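Local coordinates for protein flap endonuclease 1 (PDB 2IZO) that cleaves 5' flaps structure-specifically and acts as a 5'-3' exonuclease in DNA replication and repair, with magnesium as cofactor, at residues K8-F13 with K203-E208; K19-D24 with L162-S168. All blocks are in the same frame, centred on the assembly; numbering follows the deposited sequence.

Interaction 1: K8-F13 with K203-E208; sequences KRELSF and KPELIE
Leu11 and Phe13 close on Pro204 from two directions, and this is the compact part of the contact. The CD2 methyl of Leu11 lies 3.6 Å from Pro204 CB and also reaches Leu206 CB. Its CG stands between the backbone N and the carbonyl carbon (chi1 84°), which brings that methyl to the proline and the leucine. Pro204 CG sits over one face of the Phe13 ring, 3.8 Å from the centroid, in a CH-pi contact offset toward the rim. Two backbone hydrogen bonds tie the two segments. Leu206 N donates to Arg9 O at 2.9 Å. Leu11 N donates to Pro204 O at 3.2 Å.

The outer side is looser and charged. Arg9 NH1 forms a salt bridge with Glu208 OE2 at 3.5 Å, at the edge of the guanidinium, while Leu206 CD2 lies over a guanidinium face. Glu10 OE2 and Lys203 NZ form another salt bridge, also at 3.5 Å. The carboxylate of Glu205 lies beside the aliphatic chain of Lys8, but its salt bridge is to Arg183. The pairing is antiparallel: a short, weakly bonded edge strand about residues 9-10, laid on strand 205-208 at the margin of the mixed sheet of the FEN1 nuclease core.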
loop_
_atom_site.group_PDB
_atom_site.type_symbol
_atom_site.label_atom_id
_atom_site.label_comp_id
_atom_site.label_asym_id
_atom_site.label_seq_id
_atom_site.Cartn_x
_atom_site.Cartn_y
_atom_site.Cartn_z
ATOM N N LYS A 8 3.400 18.527 -27.343
ATOM C CA LYS A 8 3.022 17.312 -26.638
ATOM C C LYS A 8 3.095 17.580 -25.153
ATOM O O LYS A 8 3.922 18.376 -24.703
ATOM C CB LYS A 8 3.982 16.173 -26.996
ATOM C CG LYS A 8 5.373 16.611 -27.494
ATOM C CD LYS A 8 6.289 17.128 -26.389
ATOM C CE LYS A 8 7.296 18.138 -26.926
ATOM N NZ LYS A 8 8.231 18.633 -25.875
ATOM N N ARG A 9 2.233 16.920 -24.391
ATOM C CA ARG A 9 2.181 17.127 -22.946
ATOM C C ARG A 9 2.807 15.970 -22.178
ATOM O O ARG A 9 2.804 14.828 -22.639
ATOM C CB ARG A 9 0.748 17.399 -22.469
ATOM C CG ARG A 9 -0.364 16.972 -23.430
ATOM C CD ARG A 9 -0.722 15.500 -23.311
ATOM N NE ARG A 9 -1.114 15.145 -21.947
ATOM C CZ ARG A 9 -2.088 14.294 -21.636
ATOM N NH1 ARG A 9 -2.805 13.704 -22.586
ATOM N NH2 ARG A 9 -2.354 14.044 -20.364
ATOM N N GLU A 10 3.365 16.279 -21.014
ATOM C CA GLU A 10 3.885 15.246 -20.136
ATOM C C GLU A 10 2.718 14.596 -19.407
ATOM O O GLU A 10 1.637 15.183 -19.304
ATOM C CB GLU A 10 4.903 15.821 -19.144
ATOM C CG GLU A 10 4.318 16.714 -18.052
ATOM C CD GLU A 10 5.373 17.226 -17.083
ATOM O OE1 GLU A 10 6.458 17.637 -17.547
ATOM O OE2 GLU A 10 5.111 17.226 -15.860
ATOM N N LEU A 11 2.927 13.377 -18.923
ATOM C CA LEU A 11 1.896 12.708 -18.150
ATOM C C LEU A 11 2.474 12.106 -16.886
ATOM O O LEU A 11 3.563 11.531 -16.897
ATOM C CB LEU A 11 1.143 11.661 -18.986
ATOM C CG LEU A 11 1.660 10.234 -19.188
ATOM C CD1 LEU A 11 0.509 9.328 -19.585
ATOM C CD2 LEU A 11 2.769 10.176 -20.219
ATOM N N SER A 12 1.736 12.271 -15.794
ATOM C CA SER A 12 2.096 11.672 -14.522
ATOM C C SER A 12 1.843 10.176 -14.600
ATOM O O SER A 12 1.012 9.716 -15.393
ATOM C CB SER A 12 1.278 12.286 -13.384
ATOM O OG SER A 12 -0.098 11.961 -13.511
ATOM N N PHE A 13 2.564 9.423 -13.778
ATOM C CA PHE A 13 2.383 7.986 -13.699
ATOM C C PHE A 13 0.983 7.635 -13.197
ATOM O O PHE A 13 0.514 6.508 -13.384
ATOM C CB PHE A 13 3.436 7.381 -12.786
ATOM C CG PHE A 13 4.806 7.290 -13.404
ATOM C CD1 PHE A 13 5.058 6.409 -14.455
ATOM C CD2 PHE A 13 5.855 8.057 -12.908
ATOM C CE1 PHE A 13 6.326 6.307 -15.013
ATOM C CE2 PHE A 13 7.127 7.964 -13.462
ATOM C CZ PHE A 13 7.363 7.086 -14.517
ATOM N N LYS A 203 10.459 13.118 -16.917
ATOM C CA LYS A 203 9.113 12.590 -16.712
ATOM C C LYS A 203 8.593 11.951 -18.001
ATOM O O LYS A 203 9.076 12.277 -19.087
ATOM C CB LYS A 203 8.171 13.720 -16.273
ATOM C CG LYS A 203 8.507 14.347 -14.918
ATOM C CD LYS A 203 7.547 15.481 -14.580
ATOM C CE LYS A 203 7.936 16.181 -13.286
ATOM N NZ LYS A 203 6.915 17.180 -12.860
ATOM N N PRO A 204 7.605 11.039 -17.894
ATOM C CA PRO A 204 7.006 10.463 -19.100
ATOM C C PRO A 204 6.375 11.529 -19.994
ATOM O O PRO A 204 5.914 12.563 -19.508
ATOM C CB PRO A 204 5.920 9.537 -18.551
ATOM C CG PRO A 204 6.304 9.272 -17.160
ATOM C CD PRO A 204 6.998 10.494 -16.669
ATOM N N GLU A 205 6.357 11.260 -21.293
ATOM C CA GLU A 205 5.899 12.219 -22.285
ATOM C C GLU A 205 4.922 11.541 -23.229
ATOM O O GLU A 205 5.197 10.458 -23.738
ATOM C CB GLU A 205 7.106 12.762 -23.051
ATOM C CG GLU A 205 6.789 13.665 -24.226
ATOM C CD GLU A 205 8.045 14.195 -24.889
ATOM O OE1 GLU A 205 8.224 13.946 -26.105
ATOM O OE2 GLU A 205 8.858 14.850 -24.192
ATOM N N LEU A 206 3.778 12.179 -23.454
ATOM C CA LEU A 206 2.736 11.602 -24.298
ATOM C C LEU A 206 2.490 12.402 -25.569
ATOM O O LEU A 206 2.360 13.626 -25.535
ATOM C CB LEU A 206 1.428 11.437 -23.519
ATOM C CG LEU A 206 0.197 10.898 -24.259
ATOM C CD1 LEU A 206 0.429 9.495 -24.828
ATOM C CD2 LEU A 206 -1.006 10.900 -23.334
ATOM N N ILE A 207 2.431 11.678 -26.681
ATOM C CA ILE A 207 2.074 12.221 -27.978
ATOM C C ILE A 207 0.846 11.457 -28.454
ATOM O O ILE A 207 0.901 10.233 -28.629
ATOM C CB ILE A 207 3.231 12.041 -28.990
ATOM C CG1 ILE A 207 4.397 12.961 -28.632
ATOM C CG2 ILE A 207 2.765 12.310 -30.422
ATOM C CD1 ILE A 207 5.721 12.517 -29.192
ATOM N N GLU A 208 -0.265 12.167 -28.643
ATOM C CA GLU A 208 -1.465 11.547 -29.202
ATOM C C GLU A 208 -1.555 11.838 -30.695
ATOM O O GLU A 208 -1.527 12.999 -31.113
ATOM C CB GLU A 208 -2.733 12.004 -28.468
ATOM C CG GLU A 208 -2.776 11.610 -26.992
ATOM C CD GLU A 208 -4.157 11.756 -26.372
ATOM O OE1 GLU A 208 -5.056 10.952 -26.711
ATOM O OE2 GLU A 208 -4.338 12.666 -25.528
#

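Interaction 2: K19-D24 with L162-S168; sequences KRVSID and LSWAAAS
Lys19 lies across the indole of Trp164 where two parallel strands of the central sheet of the PIN-like nuclease fold meet. Lys19 CD makes a CH-pi contact over the face of the five-membered ring, 3.4 Å from its centroid. The chain bends at its last torsion (chi4 -55°), and NZ comes over the six-membered ring, 3.6 Å from its centroid, as a cation-pi contact. Trp164 has CG anti to its N (chi1 156°), which turns the indole toward the lysine; Arg180 makes a second cation-pi contact with it. With an alanine here, the Lys19 chain would probably lose the surface it lies on and its ammonium group would be free to swing.

Further along, Val21 CG1 packs against Ala167 CB, and Ile23 CG1 touches the same methyl. Ser22 OG and Ser163 OG are hydrogen-bonded, 3.0 Å apart, and either could donate; helix 150-159 covers this side. The backbone hydrogen bonds include Trp164 N to Arg20 O and Ala167 N to Ser22 O. Asp24, a predicted magnesium ligand, ends its strand, and a magnesium ion lies nearby. Ser168 OG bonds to Asp170 N and Glu151 OE1. Asp24 N donates to Ala167 O at 3.0 Å.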
loop_
_atom_site.group_PDB
_atom_site.type_symbol
_atom_site.label_atom_id
_atom_site.label_comp_id
_atom_site.label_asym_id
_atom_site.label_seq_id
_atom_site.Cartn_x
_atom_site.Cartn_y
_atom_site.Cartn_z
ATOM N N LYS A 19 -2.149 0.481 -17.144
ATOM C CA LYS A 19 -2.113 0.550 -18.605
ATOM C C LYS A 19 -1.051 -0.344 -19.238
ATOM O O LYS A 19 0.122 -0.325 -18.847
ATOM C CB LYS A 19 -1.929 1.996 -19.072
ATOM C CG LYS A 19 -3.005 2.936 -18.562
ATOM C CD LYS A 19 -3.021 4.239 -19.318
ATOM C CE LYS A 19 -4.347 4.969 -19.141
ATOM N NZ LYS A 19 -5.529 4.143 -19.517
ATOM N N ARG A 20 -1.485 -1.130 -20.220
ATOM C CA ARG A 20 -0.587 -1.956 -21.020
ATOM C C ARG A 20 0.157 -1.081 -22.021
ATOM O O ARG A 20 -0.447 -0.260 -22.718
ATOM C CB ARG A 20 -1.364 -3.052 -21.752
ATOM C CG ARG A 20 -1.975 -4.099 -20.845
ATOM C CD ARG A 20 -2.915 -5.001 -21.629
ATOM N NE ARG A 20 -3.335 -6.166 -20.856
ATOM C CZ ARG A 20 -2.591 -7.256 -20.681
ATOM N NH1 ARG A 20 -1.378 -7.337 -21.218
ATOM N NH2 ARG A 20 -3.057 -8.270 -19.962
ATOM N N VAL A 21 1.471 -1.254 -22.086
ATOM C CA VAL A 21 2.304 -0.427 -22.951
ATOM C C VAL A 21 3.171 -1.289 -23.873
ATOM O O VAL A 21 3.869 -2.194 -23.419
ATOM C CB VAL A 21 3.147 0.586 -22.123
ATOM C CG1 VAL A 21 4.249 1.191 -22.954
ATOM C CG2 VAL A 21 2.257 1.696 -21.578
ATOM N N SER A 22 3.096 -0.999 -25.168
ATOM C CA SER A 22 3.884 -1.684 -26.187
ATOM C C SER A 22 5.286 -1.087 -26.330
ATOM O O SER A 22 5.538 -0.257 -27.209
ATOM C CB SER A 22 3.157 -1.631 -27.531
ATOM O OG SER A 22 2.240 -2.697 -27.657
ATOM N N ILE A 23 6.194 -1.521 -25.463
ATOM C CA ILE A 23 7.579 -1.063 -25.489
ATOM C C ILE A 23 8.337 -1.764 -26.611
ATOM O O ILE A 23 8.227 -2.981 -26.777
ATOM C CB ILE A 23 8.288 -1.337 -24.143
ATOM C CG1 ILE A 23 7.469 -0.770 -22.981
ATOM C CG2 ILE A 23 9.711 -0.755 -24.145
ATOM C CD1 ILE A 23 7.794 -1.381 -21.641
ATOM N N ASP A 24 9.096 -0.995 -27.387
ATOM C CA ASP A 24 9.985 -1.585 -28.379
ATOM C C ASP A 24 11.172 -2.222 -27.672
ATOM O O ASP A 24 11.853 -1.572 -26.877
ATOM C CB ASP A 24 10.471 -0.547 -29.391
ATOM C CG ASP A 24 11.336 -1.158 -30.485
ATOM O OD1 ASP A 24 11.162 -2.356 -30.796
ATOM O OD2 ASP A 24 12.190 -0.440 -31.047
ATOM N N LEU A 162 -4.915 -3.662 -27.643
ATOM C CA LEU A 162 -4.243 -4.552 -26.698
ATOM C C LEU A 162 -3.204 -3.808 -25.864
ATOM O O LEU A 162 -2.909 -4.200 -24.734
ATOM C CB LEU A 162 -3.622 -5.753 -27.415
ATOM C CG LEU A 162 -4.631 -6.785 -27.928
ATOM C CD1 LEU A 162 -4.014 -7.602 -29.036
ATOM C CD2 LEU A 162 -5.164 -7.690 -26.814
ATOM N N SER A 163 -2.647 -2.741 -26.427
ATOM C CA SER A 163 -1.863 -1.798 -25.637
ATOM C C SER A 163 -2.506 -0.416 -25.681
ATOM O O SER A 163 -3.203 -0.072 -26.637
ATOM C CB SER A 163 -0.392 -1.757 -26.079
ATOM O OG SER A 163 -0.200 -0.996 -27.259
ATOM N N TRP A 164 -2.283 0.351 -24.622
ATOM C CA TRP A 164 -2.744 1.726 -24.519
ATOM C C TRP A 164 -1.929 2.638 -25.436
ATOM O O TRP A 164 -2.475 3.529 -26.087
ATOM C CB TRP A 164 -2.633 2.168 -23.061
ATOM C CG TRP A 164 -2.518 3.639 -22.821
ATOM C CD1 TRP A 164 -1.365 4.359 -22.643
ATOM C CD2 TRP A 164 -3.593 4.565 -22.690
ATOM N NE1 TRP A 164 -1.660 5.682 -22.421
ATOM C CE2 TRP A 164 -3.020 5.838 -22.447
ATOM C CE3 TRP A 164 -4.985 4.447 -22.759
ATOM C CZ2 TRP A 164 -3.794 6.985 -22.270
ATOM C CZ3 TRP A 164 -5.757 5.587 -22.586
ATOM C CH2 TRP A 164 -5.157 6.842 -22.345
ATOM N N ALA A 165 -0.624 2.393 -25.485
ATOM C CA ALA A 165 0.296 3.182 -26.285
ATOM C C ALA A 165 1.556 2.386 -26.575
ATOM O O ALA A 165 1.891 1.453 -25.843
ATOM C CB ALA A 165 0.655 4.469 -25.553
ATOM N N ALA A 166 2.247 2.761 -27.646
ATOM C CA ALA A 166 3.580 2.248 -27.920
ATOM C C ALA A 166 4.607 3.112 -27.197
ATOM O O ALA A 166 4.468 4.338 -27.137
ATOM C CB ALA A 166 3.848 2.237 -29.410
ATOM N N ALA A 167 5.633 2.476 -26.644
ATOM C CA ALA A 167 6.683 3.206 -25.944
ATOM C C ALA A 167 8.029 3.017 -26.610
ATOM O O ALA A 167 8.478 1.891 -26.835
ATOM C CB ALA A 167 6.752 2.802 -24.484
ATOM N N SER A 168 8.656 4.149 -26.918
ATOM C CA SER A 168 9.960 4.215 -27.565
ATOM C C SER A 168 10.470 5.643 -27.438
ATOM O O SER A 168 9.700 6.556 -27.154
ATOM C CB SER A 168 9.847 3.828 -29.042
ATOM O OG SER A 168 11.090 3.957 -29.707
#

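Both contacts join the N-domain to the I-domain through one mixed sheet, with interaction 2 nested inside the chain loop that interaction 1 closes. Their centres are about 13 Å apart, and the two do not touch. Interaction 2 is core: parallel strands, small alanine and serine side chains, several backbone hydrogen bonds, a partly exposed lysine-tryptophan cation-pi pair at one end and the metal site at the other. Interaction 1 lies at the sheet margin: antiparallel, partly buried, with lysine, arginine and glutamate pairs on its outer side. Strand 180-183 stands between strands 165-167 and 205-208, and its Arg180 lies near both contacts, making a cation-pi contact with Trp164 and a weak ion pair with Glu208.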